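Local coordinates for pyridoxal kinase (PDB 3H74), which probably catalyses phosphorylation of pyridoxal to pyridoxal 5'-phosphate with ATP, as a kinase of the ribokinase clan, at residues Ile18-Ala23 and Val34-Thr39; Ala66-Ala71 and Thr93-Gln98; Asn141-Ala146 and Ala151-Thr156; Ala219-Leu224 and Ala232-Arg237; Arg227-Pro230 and Ala236-Asn239. All coordinates share one frame; numbering follows the deposited sequence.

Contact 1: residues Ile18-Ala23 and Val34-Thr39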
# COMPACT_ATOMS: atom_id res chain seq x y z
N ILE A 18 11.67 -3.11 -3.64
CA ILE A 18 10.47 -2.57 -3.01
C ILE A 18 9.35 -2.49 -4.04
O ILE A 18 9.49 -2.98 -5.16
CB ILE A 18 10.74 -1.20 -2.31
CG1 ILE A 18 11.12 -0.10 -3.33
CG2 ILE A 18 11.83 -1.32 -1.23
CD1 ILE A 18 10.99 1.33 -2.79
N SER A 19 8.23 -1.91 -3.63
CA SER A 19 7.12 -1.55 -4.52
C SER A 19 6.78 -2.64 -5.54
O SER A 19 6.55 -3.79 -5.16
CB SER A 19 7.34 -0.15 -5.12
OG SER A 19 8.57 -0.05 -5.79
N LEU A 20 6.74 -2.32 -6.84
CA LEU A 20 6.27 -3.29 -7.82
C LEU A 20 7.14 -4.54 -7.88
O LEU A 20 6.64 -5.64 -8.11
CB LEU A 20 6.17 -2.64 -9.19
CG LEU A 20 5.20 -3.23 -10.20
CD1 LEU A 20 3.79 -3.41 -9.63
CD2 LEU A 20 5.16 -2.31 -11.41
N SER A 21 8.45 -4.37 -7.67
CA SER A 21 9.36 -5.52 -7.68
C SER A 21 9.06 -6.54 -6.58
O SER A 21 9.39 -7.72 -6.72
CB SER A 21 10.82 -5.07 -7.57
OG SER A 21 11.18 -4.82 -6.23
N SER A 22 8.45 -6.10 -5.49
CA SER A 22 8.05 -7.03 -4.44
C SER A 22 6.58 -7.43 -4.55
O SER A 22 6.22 -8.56 -4.23
CB SER A 22 8.39 -6.51 -3.05
OG SER A 22 7.79 -5.26 -2.82
N ALA A 23 5.72 -6.52 -5.02
CA ALA A 23 4.31 -6.85 -5.20
C ALA A 23 4.11 -7.93 -6.26
O ALA A 23 3.26 -8.81 -6.09
CB ALA A 23 3.51 -5.62 -5.54
N VAL A 34 -1.30 -10.70 -12.49
CA VAL A 34 -0.99 -9.33 -12.08
C VAL A 34 -0.82 -8.43 -13.31
O VAL A 34 -0.03 -8.74 -14.21
CB VAL A 34 0.28 -9.29 -11.21
CG1 VAL A 34 0.63 -7.86 -10.83
CG2 VAL A 34 0.11 -10.13 -9.97
N ALA A 35 -1.58 -7.34 -13.36
CA ALA A 35 -1.31 -6.28 -14.33
C ALA A 35 -0.40 -5.31 -13.58
O ALA A 35 -0.84 -4.59 -12.68
CB ALA A 35 -2.61 -5.62 -14.77
N ALA A 36 0.88 -5.34 -13.93
CA ALA A 36 1.92 -4.62 -13.18
C ALA A 36 2.20 -3.29 -13.86
O ALA A 36 2.94 -3.23 -14.84
CB ALA A 36 3.19 -5.47 -13.09
N LEU A 37 1.59 -2.23 -13.34
CA LEU A 37 1.63 -0.92 -13.98
C LEU A 37 2.51 0.08 -13.24
O LEU A 37 2.11 0.61 -12.20
CB LEU A 37 0.21 -0.37 -14.09
CG LEU A 37 0.09 0.99 -14.77
CD1 LEU A 37 0.57 0.91 -16.20
CD2 LEU A 37 -1.33 1.52 -14.71
N PRO A 38 3.71 0.36 -13.76
CA PRO A 38 4.52 1.40 -13.13
C PRO A 38 3.87 2.78 -13.22
O PRO A 38 3.43 3.18 -14.30
CB PRO A 38 5.83 1.38 -13.94
CG PRO A 38 5.87 -0.01 -14.56
CD PRO A 38 4.42 -0.27 -14.89
N THR A 39 3.83 3.49 -12.10
CA THR A 39 3.40 4.88 -12.09
C THR A 39 4.60 5.81 -12.28
O THR A 39 4.44 6.98 -12.63
CB THR A 39 2.70 5.22 -10.76
OG1 THR A 39 3.56 4.80 -9.70
CG2 THR A 39 1.37 4.49 -10.63

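Contact 2: residues Ala66-Ala71 and Thr93-Gln98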
# COMPACT_ATOMS: atom_id res chain seq x y z
N ALA A 66 -6.29 4.24 -22.02
CA ALA A 66 -7.04 4.31 -23.28
C ALA A 66 -6.94 2.99 -24.05
O ALA A 66 -7.93 2.48 -24.59
CB ALA A 66 -6.53 5.45 -24.13
N HIS A 67 -5.73 2.42 -24.09
CA HIS A 67 -5.54 1.15 -24.76
C HIS A 67 -6.34 0.02 -24.09
O HIS A 67 -7.05 -0.73 -24.75
CB HIS A 67 -4.06 0.78 -24.85
CG HIS A 67 -3.83 -0.54 -25.50
ND1 HIS A 67 -2.80 -1.39 -25.14
CD2 HIS A 67 -4.52 -1.17 -26.48
CE1 HIS A 67 -2.86 -2.48 -25.88
NE2 HIS A 67 -3.90 -2.37 -26.70
N TRP A 68 -6.20 -0.11 -22.77
CA TRP A 68 -6.93 -1.14 -22.05
C TRP A 68 -8.44 -1.01 -22.27
O TRP A 68 -9.13 -2.01 -22.42
CB TRP A 68 -6.62 -1.10 -20.57
CG TRP A 68 -5.21 -1.50 -20.22
CD1 TRP A 68 -4.27 -2.06 -21.03
CD2 TRP A 68 -4.61 -1.40 -18.93
NE1 TRP A 68 -3.11 -2.31 -20.32
CE2 TRP A 68 -3.30 -1.92 -19.02
CE3 TRP A 68 -5.06 -0.91 -17.69
CZ2 TRP A 68 -2.43 -1.96 -17.93
CZ3 TRP A 68 -4.20 -0.95 -16.60
CH2 TRP A 68 -2.90 -1.48 -16.73
N THR A 69 -8.94 0.23 -22.30
CA THR A 69 -10.36 0.49 -22.59
C THR A 69 -10.74 -0.03 -23.98
O THR A 69 -11.71 -0.79 -24.12
CB THR A 69 -10.68 1.98 -22.43
OG1 THR A 69 -10.43 2.38 -21.08
CG2 THR A 69 -12.15 2.26 -22.77
N ARG A 70 -9.96 0.35 -24.99
CA ARG A 70 -10.26 -0.09 -26.37
C ARG A 70 -10.18 -1.61 -26.50
O ARG A 70 -10.93 -2.21 -27.27
CB ARG A 70 -9.33 0.59 -27.39
CG ARG A 70 -9.44 2.12 -27.48
CD ARG A 70 -8.60 2.73 -28.61
NE ARG A 70 -7.24 2.24 -28.58
CZ ARG A 70 -6.21 2.84 -27.99
NH1 ARG A 70 -6.34 4.02 -27.39
NH2 ARG A 70 -5.02 2.26 -28.02
N ALA A 71 -9.26 -2.22 -25.76
CA ALA A 71 -9.05 -3.67 -25.81
C ALA A 71 -10.07 -4.43 -24.96
O ALA A 71 -10.07 -5.67 -24.93
CB ALA A 71 -7.62 -4.01 -25.38
N THR A 93 -7.99 7.62 -10.87
CA THR A 93 -9.32 7.71 -10.26
C THR A 93 -10.43 7.44 -11.28
O THR A 93 -11.32 6.62 -11.05
CB THR A 93 -9.54 9.08 -9.57
OG1 THR A 93 -8.55 9.27 -8.55
CG2 THR A 93 -10.93 9.15 -8.92
N THR A 94 -10.36 8.10 -12.44
CA THR A 94 -11.42 7.93 -13.43
C THR A 94 -11.37 6.56 -14.11
O THR A 94 -12.42 5.97 -14.41
CB THR A 94 -11.44 9.03 -14.49
OG1 THR A 94 -10.28 8.91 -15.31
CG2 THR A 94 -11.49 10.42 -13.85
N TYR A 95 -10.16 6.03 -14.32
CA TYR A 95 -10.04 4.69 -14.90
C TYR A 95 -10.69 3.64 -14.00
O TYR A 95 -11.44 2.78 -14.47
CB TYR A 95 -8.58 4.32 -15.22
CG TYR A 95 -8.53 2.95 -15.84
CD1 TYR A 95 -8.99 2.74 -17.14
CD2 TYR A 95 -8.09 1.84 -15.10
CE1 TYR A 95 -8.98 1.49 -17.71
CE2 TYR A 95 -8.08 0.58 -15.67
CZ TYR A 95 -8.53 0.41 -16.97
OH TYR A 95 -8.53 -0.84 -17.52
N LEU A 96 -10.41 3.72 -12.70
CA LEU A 96 -10.98 2.78 -11.75
C LEU A 96 -12.51 2.86 -11.73
O LEU A 96 -13.19 1.83 -11.63
CB LEU A 96 -10.41 3.02 -10.35
CG LEU A 96 -8.91 2.77 -10.18
CD1 LEU A 96 -8.46 3.30 -8.81
CD2 LEU A 96 -8.53 1.30 -10.37
N GLU A 97 -13.03 4.07 -11.85
CA GLU A 97 -14.48 4.31 -11.89
C GLU A 97 -15.15 3.66 -13.11
O GLU A 97 -16.32 3.29 -13.04
CB GLU A 97 -14.76 5.82 -11.84
CG GLU A 97 -16.25 6.22 -11.77
CD GLU A 97 -17.03 5.51 -10.66
OE1 GLU A 97 -16.60 5.55 -9.49
OE2 GLU A 97 -18.09 4.93 -10.97
N GLN A 98 -14.40 3.51 -14.21
CA GLN A 98 -14.90 2.82 -15.41
C GLN A 98 -15.05 1.33 -15.19
O GLN A 98 -15.77 0.65 -15.92
CB GLN A 98 -13.95 3.01 -16.60
CG GLN A 98 -13.81 4.40 -17.16
CD GLN A 98 -12.72 4.46 -18.23
OE1 GLN A 98 -12.17 5.53 -18.51
NE2 GLN A 98 -12.38 3.31 -18.82

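Contact 3: residues Asn141-Ala146 and Ala151-Thr156. With SO4 (sulfate ion), chain B.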
# COMPACT_ATOMS: atom_id res chain seq x y z
N ASN A 141 -0.47 5.41 7.12
CA ASN A 141 0.23 5.46 8.39
C ASN A 141 -0.33 6.63 9.20
O ASN A 141 -1.29 7.29 8.79
CB ASN A 141 1.76 5.51 8.18
CG ASN A 141 2.22 6.77 7.47
OD1 ASN A 141 1.58 7.82 7.56
ND2 ASN A 141 3.34 6.69 6.76
N THR A 142 0.27 6.89 10.36
CA THR A 142 -0.25 7.89 11.29
C THR A 142 -0.11 9.31 10.74
O THR A 142 -0.98 10.16 10.97
CB THR A 142 0.40 7.71 12.68
OG1 THR A 142 -0.12 6.53 13.30
CG2 THR A 142 0.12 8.88 13.59
N THR A 143 0.95 9.56 9.98
CA THR A 143 1.15 10.84 9.31
C THR A 143 0.07 11.06 8.24
O THR A 143 -0.55 12.13 8.16
CB THR A 143 2.55 10.92 8.66
OG1 THR A 143 3.56 10.78 9.67
CG2 THR A 143 2.76 12.25 7.95
N GLU A 144 -0.15 10.04 7.43
CA GLU A 144 -1.11 10.10 6.34
C GLU A 144 -2.55 10.22 6.85
O GLU A 144 -3.36 10.91 6.25
CB GLU A 144 -0.94 8.89 5.43
CG GLU A 144 0.37 8.99 4.66
CD GLU A 144 0.98 7.67 4.25
OE1 GLU A 144 0.49 6.59 4.66
OE2 GLU A 144 2.00 7.73 3.52
N ALA A 145 -2.85 9.56 7.96
CA ALA A 145 -4.19 9.66 8.55
C ALA A 145 -4.53 11.12 8.89
O ALA A 145 -5.62 11.61 8.56
CB ALA A 145 -4.29 8.80 9.79
N ALA A 146 -3.59 11.80 9.53
CA ALA A 146 -3.74 13.20 9.90
C ALA A 146 -3.81 14.11 8.67
O ALA A 146 -4.66 15.01 8.60
CB ALA A 146 -2.62 13.64 10.83
N ALA A 151 -6.22 17.07 10.38
CA ALA A 151 -5.78 17.24 11.76
C ALA A 151 -4.27 17.46 11.82
O ALA A 151 -3.53 16.84 11.05
CB ALA A 151 -6.19 16.04 12.60
N PRO A 152 -3.79 18.35 12.71
CA PRO A 152 -2.35 18.45 12.90
C PRO A 152 -1.77 17.09 13.30
O PRO A 152 -2.44 16.29 13.96
CB PRO A 152 -2.20 19.46 14.04
CG PRO A 152 -3.45 20.26 14.00
CD PRO A 152 -4.52 19.31 13.56
N TYR A 153 -0.55 16.83 12.86
CA TYR A 153 0.12 15.58 13.20
C TYR A 153 0.23 15.36 14.70
O TYR A 153 0.60 16.27 15.45
CB TYR A 153 1.52 15.55 12.59
CG TYR A 153 2.30 14.31 12.97
CD1 TYR A 153 1.93 13.06 12.49
CD2 TYR A 153 3.41 14.39 13.82
CE1 TYR A 153 2.64 11.92 12.82
CE2 TYR A 153 4.13 13.25 14.16
CZ TYR A 153 3.74 12.02 13.66
OH TYR A 153 4.45 10.89 13.98
N GLN A 154 -0.10 14.14 15.11
CA GLN A 154 0.16 13.65 16.46
C GLN A 154 0.85 12.30 16.33
O GLN A 154 0.47 11.49 15.49
CB GLN A 154 -1.14 13.48 17.25
CG GLN A 154 -1.87 14.79 17.58
CD GLN A 154 -3.18 14.56 18.32
OE1 GLN A 154 -3.34 13.57 19.04
NE2 GLN A 154 -4.13 15.48 18.15
N VAL A 155 1.86 12.06 17.17
CA VAL A 155 2.55 10.77 17.21
C VAL A 155 1.55 9.66 17.58
O VAL A 155 1.55 8.58 16.98
CB VAL A 155 3.75 10.79 18.20
CG1 VAL A 155 4.38 9.41 18.34
CG2 VAL A 155 4.80 11.80 17.74
N THR A 156 0.70 9.96 18.56
CA THR A 156 -0.31 9.03 19.03
C THR A 156 -1.68 9.72 19.02
O THR A 156 -2.14 10.22 20.05
CB THR A 156 0.04 8.52 20.46
OG1 THR A 156 1.41 8.09 20.49
CG2 THR A 156 -0.86 7.36 20.87
S SO4 B . 4.75 3.22 5.44
O1 SO4 B . 3.92 3.72 4.35
O2 SO4 B . 4.64 4.11 6.60
O3 SO4 B . 4.36 1.86 5.80
O4 SO4 B . 6.15 3.22 5.01
O HOH W 1 -1.38 11.84 13.51

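Contact 4: residues Ala219-Leu224 and Ala232-Arg237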
# COMPACT_ATOMS: atom_id res chain seq x y z
N ALA A 219 0.44 -5.26 -0.40
CA ALA A 219 0.27 -6.36 -1.34
C ALA A 219 -0.37 -7.57 -0.66
O ALA A 219 -1.27 -8.20 -1.22
CB ALA A 219 1.60 -6.73 -2.01
N VAL A 220 0.11 -7.91 0.53
CA VAL A 220 -0.43 -9.05 1.27
C VAL A 220 -1.89 -8.83 1.64
O VAL A 220 -2.72 -9.72 1.47
CB VAL A 220 0.43 -9.39 2.50
CG1 VAL A 220 -0.26 -10.39 3.39
CG2 VAL A 220 1.79 -9.92 2.06
N ILE A 221 -2.20 -7.64 2.14
CA ILE A 221 -3.58 -7.33 2.51
C ILE A 221 -4.51 -7.41 1.30
O ILE A 221 -5.56 -8.06 1.35
CB ILE A 221 -3.66 -5.96 3.21
CG1 ILE A 221 -3.03 -6.04 4.61
CG2 ILE A 221 -5.11 -5.45 3.29
CD1 ILE A 221 -2.87 -4.72 5.33
N ALA A 222 -4.12 -6.78 0.19
CA ALA A 222 -4.93 -6.83 -1.02
C ALA A 222 -5.09 -8.27 -1.49
O ALA A 222 -6.19 -8.67 -1.88
CB ALA A 222 -4.33 -5.97 -2.11
N GLY A 223 -4.00 -9.04 -1.47
CA GLY A 223 -4.04 -10.43 -1.91
C GLY A 223 -4.97 -11.28 -1.08
O GLY A 223 -5.73 -12.10 -1.61
N LEU A 224 -4.93 -11.11 0.23
CA LEU A 224 -5.81 -11.88 1.12
C LEU A 224 -7.27 -11.47 0.99
O LEU A 224 -8.16 -12.33 0.91
CB LEU A 224 -5.34 -11.79 2.57
CG LEU A 224 -4.00 -12.46 2.87
CD1 LEU A 224 -3.51 -12.05 4.25
CD2 LEU A 224 -4.10 -13.99 2.78
N ALA A 232 -10.62 -8.63 9.51
CA ALA A 232 -9.93 -8.86 10.78
C ALA A 232 -8.86 -9.97 10.69
O ALA A 232 -7.71 -9.72 11.04
CB ALA A 232 -10.91 -9.12 11.93
N PRO A 233 -9.23 -11.18 10.21
CA PRO A 233 -8.18 -12.19 10.05
C PRO A 233 -7.12 -11.86 8.99
O PRO A 233 -5.97 -12.26 9.13
CB PRO A 233 -8.96 -13.46 9.68
CG PRO A 233 -10.24 -12.98 9.10
CD PRO A 233 -10.56 -11.71 9.84
N THR A 234 -7.51 -11.12 7.95
CA THR A 234 -6.55 -10.62 6.96
C THR A 234 -5.48 -9.76 7.63
O THR A 234 -4.28 -9.94 7.39
CB THR A 234 -7.25 -9.81 5.85
OG1 THR A 234 -8.00 -10.69 5.01
CG2 THR A 234 -6.23 -9.07 4.99
N LEU A 235 -5.92 -8.81 8.45
CA LEU A 235 -4.97 -7.91 9.10
C LEU A 235 -4.07 -8.65 10.08
O LEU A 235 -2.88 -8.38 10.15
CB LEU A 235 -5.69 -6.74 9.77
CG LEU A 235 -6.45 -5.81 8.83
CD1 LEU A 235 -7.18 -4.74 9.63
CD2 LEU A 235 -5.53 -5.18 7.77
N ALA A 236 -4.65 -9.61 10.81
CA ALA A 236 -3.86 -10.42 11.73
C ALA A 236 -2.77 -11.19 10.98
O ALA A 236 -1.60 -11.14 11.36
CB ALA A 236 -4.77 -11.37 12.52
N ARG A 237 -3.15 -11.86 9.90
CA ARG A 237 -2.18 -12.64 9.12
C ARG A 237 -1.14 -11.74 8.46
O ARG A 237 0.06 -12.05 8.48
CB ARG A 237 -2.88 -13.50 8.07
CG ARG A 237 -1.94 -14.24 7.14
CD ARG A 237 -2.70 -15.22 6.29
NE ARG A 237 -2.98 -16.44 7.05
CZ ARG A 237 -4.08 -17.18 6.94
NH1 ARG A 237 -4.20 -18.27 7.69
NH2 ARG A 237 -5.06 -16.83 6.12

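Contact 5: residues Arg227-Pro230 and Ala236-Asn239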
# COMPACT_ATOMS: atom_id res chain seq x y z
N ARG A 227 -8.90 -12.85 -2.04
CA ARG A 227 -9.16 -14.29 -1.97
C ARG A 227 -10.29 -14.62 -0.99
O ARG A 227 -10.56 -15.79 -0.71
CB ARG A 227 -7.87 -15.07 -1.65
CG ARG A 227 -6.80 -15.04 -2.76
CD ARG A 227 -7.08 -16.00 -3.93
NE ARG A 227 -6.23 -15.70 -5.09
CZ ARG A 227 -6.61 -14.95 -6.12
NH1 ARG A 227 -7.84 -14.43 -6.16
NH2 ARG A 227 -5.77 -14.72 -7.12
N GLY A 228 -10.95 -13.58 -0.48
CA GLY A 228 -12.20 -13.76 0.26
C GLY A 228 -12.08 -13.75 1.77
O GLY A 228 -13.07 -13.95 2.47
N TYR A 229 -10.88 -13.51 2.27
CA TYR A 229 -10.68 -13.44 3.71
C TYR A 229 -11.28 -12.18 4.28
O TYR A 229 -11.08 -11.10 3.74
CB TYR A 229 -9.20 -13.48 4.04
CG TYR A 229 -8.61 -14.85 3.95
CD1 TYR A 229 -8.80 -15.77 4.99
CD2 TYR A 229 -7.89 -15.24 2.83
CE1 TYR A 229 -8.27 -17.03 4.91
CE2 TYR A 229 -7.35 -16.51 2.74
CZ TYR A 229 -7.55 -17.40 3.79
OH TYR A 229 -7.03 -18.67 3.73
N PRO A 230 -12.02 -12.31 5.39
CA PRO A 230 -12.54 -11.13 6.07
C PRO A 230 -11.40 -10.23 6.57
O PRO A 230 -10.26 -10.68 6.71
CB PRO A 230 -13.32 -11.72 7.25
CG PRO A 230 -13.63 -13.11 6.85
CD PRO A 230 -12.44 -13.55 6.06
N ALA A 236 -4.65 -9.61 10.81
CA ALA A 236 -3.86 -10.42 11.73
C ALA A 236 -2.77 -11.19 10.98
O ALA A 236 -1.60 -11.14 11.36
CB ALA A 236 -4.77 -11.37 12.52
N ARG A 237 -3.15 -11.86 9.90
CA ARG A 237 -2.18 -12.64 9.12
C ARG A 237 -1.14 -11.74 8.46
O ARG A 237 0.06 -12.05 8.48
CB ARG A 237 -2.88 -13.50 8.07
CG ARG A 237 -1.94 -14.24 7.14
CD ARG A 237 -2.70 -15.22 6.29
NE ARG A 237 -2.98 -16.44 7.05
CZ ARG A 237 -4.08 -17.18 6.94
NH1 ARG A 237 -4.20 -18.27 7.69
NH2 ARG A 237 -5.06 -16.83 6.12
N ALA A 238 -1.58 -10.62 7.90
CA ALA A 238 -0.66 -9.71 7.21
C ALA A 238 0.40 -9.17 8.16
O ALA A 238 1.58 -9.10 7.82
CB ALA A 238 -1.42 -8.58 6.54
N ASN A 239 -0.02 -8.83 9.37
CA ASN A 239 0.96 -8.36 10.36
C ASN A 239 1.98 -9.43 10.77
O ASN A 239 3.14 -9.18 10.91
CB ASN A 239 0.18 -7.74 11.57
CG ASN A 239 -0.31 -6.34 11.23
OD1 ASN A 239 0.40 -5.43 11.32
ND2 ASN A 239 -1.47 -6.25 10.71

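Contact 1: residues Ile18-Ala23 and Val34-Thr39
Leu20, on the first turn of helix 19-29, reaches the strand at Ala36 and Pro38 with its two methyl branches. The packing is apolar. CD1 and CD2 of Leu20 both lie 4.1 Å from CB of Ala36, and CD2 alone goes on to the Pro38 ring, 4.0 Å from its CG. A chi1 of -155° sets CG roughly opposite the backbone N and sends both methyls toward the strand. CD2 also meets backbone atoms, coming within 3.8 Å of Pro38 N. Were Leu20 cut back to an alanine, a gap would probably open beside the Pro38 ring and Ala36 would lose its methyl partners.

No hydrogen bond joins the segments; the polar bonding is local. Ser21 OG donates to Ile18 O over 2.7 Å, in the carbonyl plane and on a lone pair, while Ser19 O receives the amides of Ser22 and Ala23 at the helix start.

The pieces 19-23 and 34-38 run nearly antiparallel, at 170°, with axes 9.4 Å apart at closest approach, as suits a beta-alpha-beta unit of strand 4-13, helix 19-29 and strand 32-42. Leu20 also touches Val8 of strand 4-13, and on the sheet's other face Leu37 packs against helix 61-70.

Contact 2: residues Ala66-Ala71 and Thr93-Gln98
Trp68 and Tyr95 meet between two helices of the ribokinase-like alpha/beta fold, 61-70 and 86-98, which lie side by side and nearly parallel: the axes of 66-70 and 93-98 differ by 12° and come no nearer than 11.6 Å. That separation is wide, so long side chains have to bridge it. Tyr95 spans it with its CG opposite the backbone N, and the phenol end arrives at the rim of the indole.

The two side chains cross at about a right angle. Their ring planes are inclined at 57°, which makes the pair neither a stack nor an edge-to-face one. The hydroxyl does the closest touching: Tyr95 OH is 3.5 Å from Trp68 CE3 and sits near the indole plane, at its edge. Carbon contact follows, with Tyr95 CZ 3.8 Å from the same CE3. Each ring has a further aromatic neighbour, since Tyr95 stacks on Phe65 and Trp68 meets Phe75.

On the solvent side Thr69 runs past Tyr95 in the reverse direction, its OG1 at the edge of the phenol ring. This hydroxyl is also bonded to Phe65 O within its own helix. Across the gap Gln98 NE2 donates to Thr69 OG1 over 3.1 Å, with that oxygen only 2° out of the amide plane.

Contact 3: residues Asn141-Ala146 and Ala151-Thr156
Thr142 and Tyr153 are brought together by their first torsions: chi1 of -72° sets Thr142 OG1 beside the backbone N and leaves CG2 anti to it, while Tyr153 CG is itself anti, at 177°, swinging the phenol toward helix 142-149. A capping box opens that helix. Glu144 N donates to Asn141 OD1 over 2.8 Å, nearly along the C=O axis, and Asn141 N returns a bond to Glu144 OE1. Asn141 and Glu144 fit the NXXE signature of the ribokinase clan, which in relatives is linked to metal and phosphate binding. Asn141 ND2 donates to an oxygen of a sulfate, probably from the crystallisation liquor, and also to Gly111 O. With an alanine at Asn141, Glu144 N is likely to lose its cap and the sulfate this amide donor.

The returning loop packs along the helix. CG2 of Thr142 presses against Gln154 O at 3.2 Å, whereas its hydroxyl is bonded to Asp180. Thr143 OG1, held by Gly114 N, approaches Tyr153 CE1 obliquely at 3.5 Å. Farther along, Ala146 CB abuts Ala151 O at 3.3 Å. One water bridges the backbones, donating to Thr142 O and accepting from Gln154 N, each at 3.1 Å.

Contact 4: residues Ala219-Leu224 and Ala232-Arg237
The guanidinium of Arg237 is the flat group here, and Leu224 CD2 stands at its edge, near its plane. The aliphatic part of the arginine does most of the touching: Leu224 CD1 lies 3.9 Å from Arg237 CD and CD2 is 4.0 Å from that same CD, so both prongs of the leucine face the methylene from one side. The two side chains cross at about a right angle. Arg237 is extended through CG and then bends at chi3 (-80°), which turns the charged end aside after its carbons have passed the leucine.

Deeper in, Thr234 packs by its methyl. CG2 is 3.7 Å from Leu224 CB and 3.8 Å from Ile221 O, because chi1 of -71° carries CG2 across from the backbone N while OG1 lies beside that N, anti to the carbonyl carbon. The third pairing is between branch ends, where Ile221 CD1 meets Leu235 CD2 at 3.6 Å, the two side chains crossing at a slant. Although the CB of Leu235 points away from helix 213-226, its CD2 methyl turns back far enough to touch.

Helices 213-226 and 231-251 thus form an antiparallel helical hairpin; the axes of 219-224 and 232-237 approach to 9.4 Å at 146°. Leu273 of helix 264-274 touches both Leu224 and Arg237, and Trp191 of strand 186-192 touches Leu235.

No hydrogen bond crosses this buried interface. Its cohesion is mainly that of methyl and methylene packing, with the Thr234 hydroxyl satisfied by Pro230 O and the guanidinium at the partly exposed rim.

Contact 5: residues Arg227-Pro230 and Ala236-Asn239
Tyr229 and Arg237 are the pair that touches here, where the short turn leaving helix 213-226 faces helix 231-251. Arg227, first along the turn, looks elsewhere: its NE bonds to Met30 O, its NH1 to Ser4 OG, and the guanidinium forms a cation-pi pair with Tyr32. The start of the turn is thereby tied to the N-terminal part of the chain.

Gly228 follows with a phi of 99°, as the C-prime residue of a Schellman motif that ends the helix. Gly228 N reaches back to Leu225 O and Tyr229 N to Leu224 O. A side chain at this backbone setting would run into the carbonyl oxygen of Arg227, a clash that glycine avoids.

Tyr229 then points its CB toward helix 231-251, and chi1 of -78° leaves CG across from the carbonyl carbon. One face of the ring receives NH2 of Arg237, which lies 3.4 Å from CE1, 3.5 Å from CZ and 3.6 Å from OH of Tyr229. The guanidinium stands almost upright on the ring, 82° from its plane, and so presents an edge rather than a face. Leu273 of helix 264-274 touches both side chains. Pro230 closes the turn as the N-cap residue of helix 231-251.

No hydrogen bond joins the two segments. An edge-on nitrogen over a phenol face is consistent with a weak attraction between the positive guanidinium and the ring's electrons, at a partly exposed position.

In the fold
Along the chain, contacts 1, 2 and 3 follow one another, and contacts 4 and 5 come last. Contacts 1 and 2 have centres 18 Å apart and touch through Leu37 and Trp68, across one edge region of the seven-stranded mixed sheet. Contact 4 is likewise 18 Å from contact 1, centre to centre, and Ala23 meets Ala219 there, joining helices 19-29 and 213-226. Contacts 4 and 5 are almost one site: centres 3 Å apart, with Ala236 and Arg237 in common on helix 231-251. Contact 3 stands alone, about 11 Å from contact 4 at nearest atoms, and holds the bound sulfate. The set thus spans one alpha/beta fold, helices packed about a central sheet.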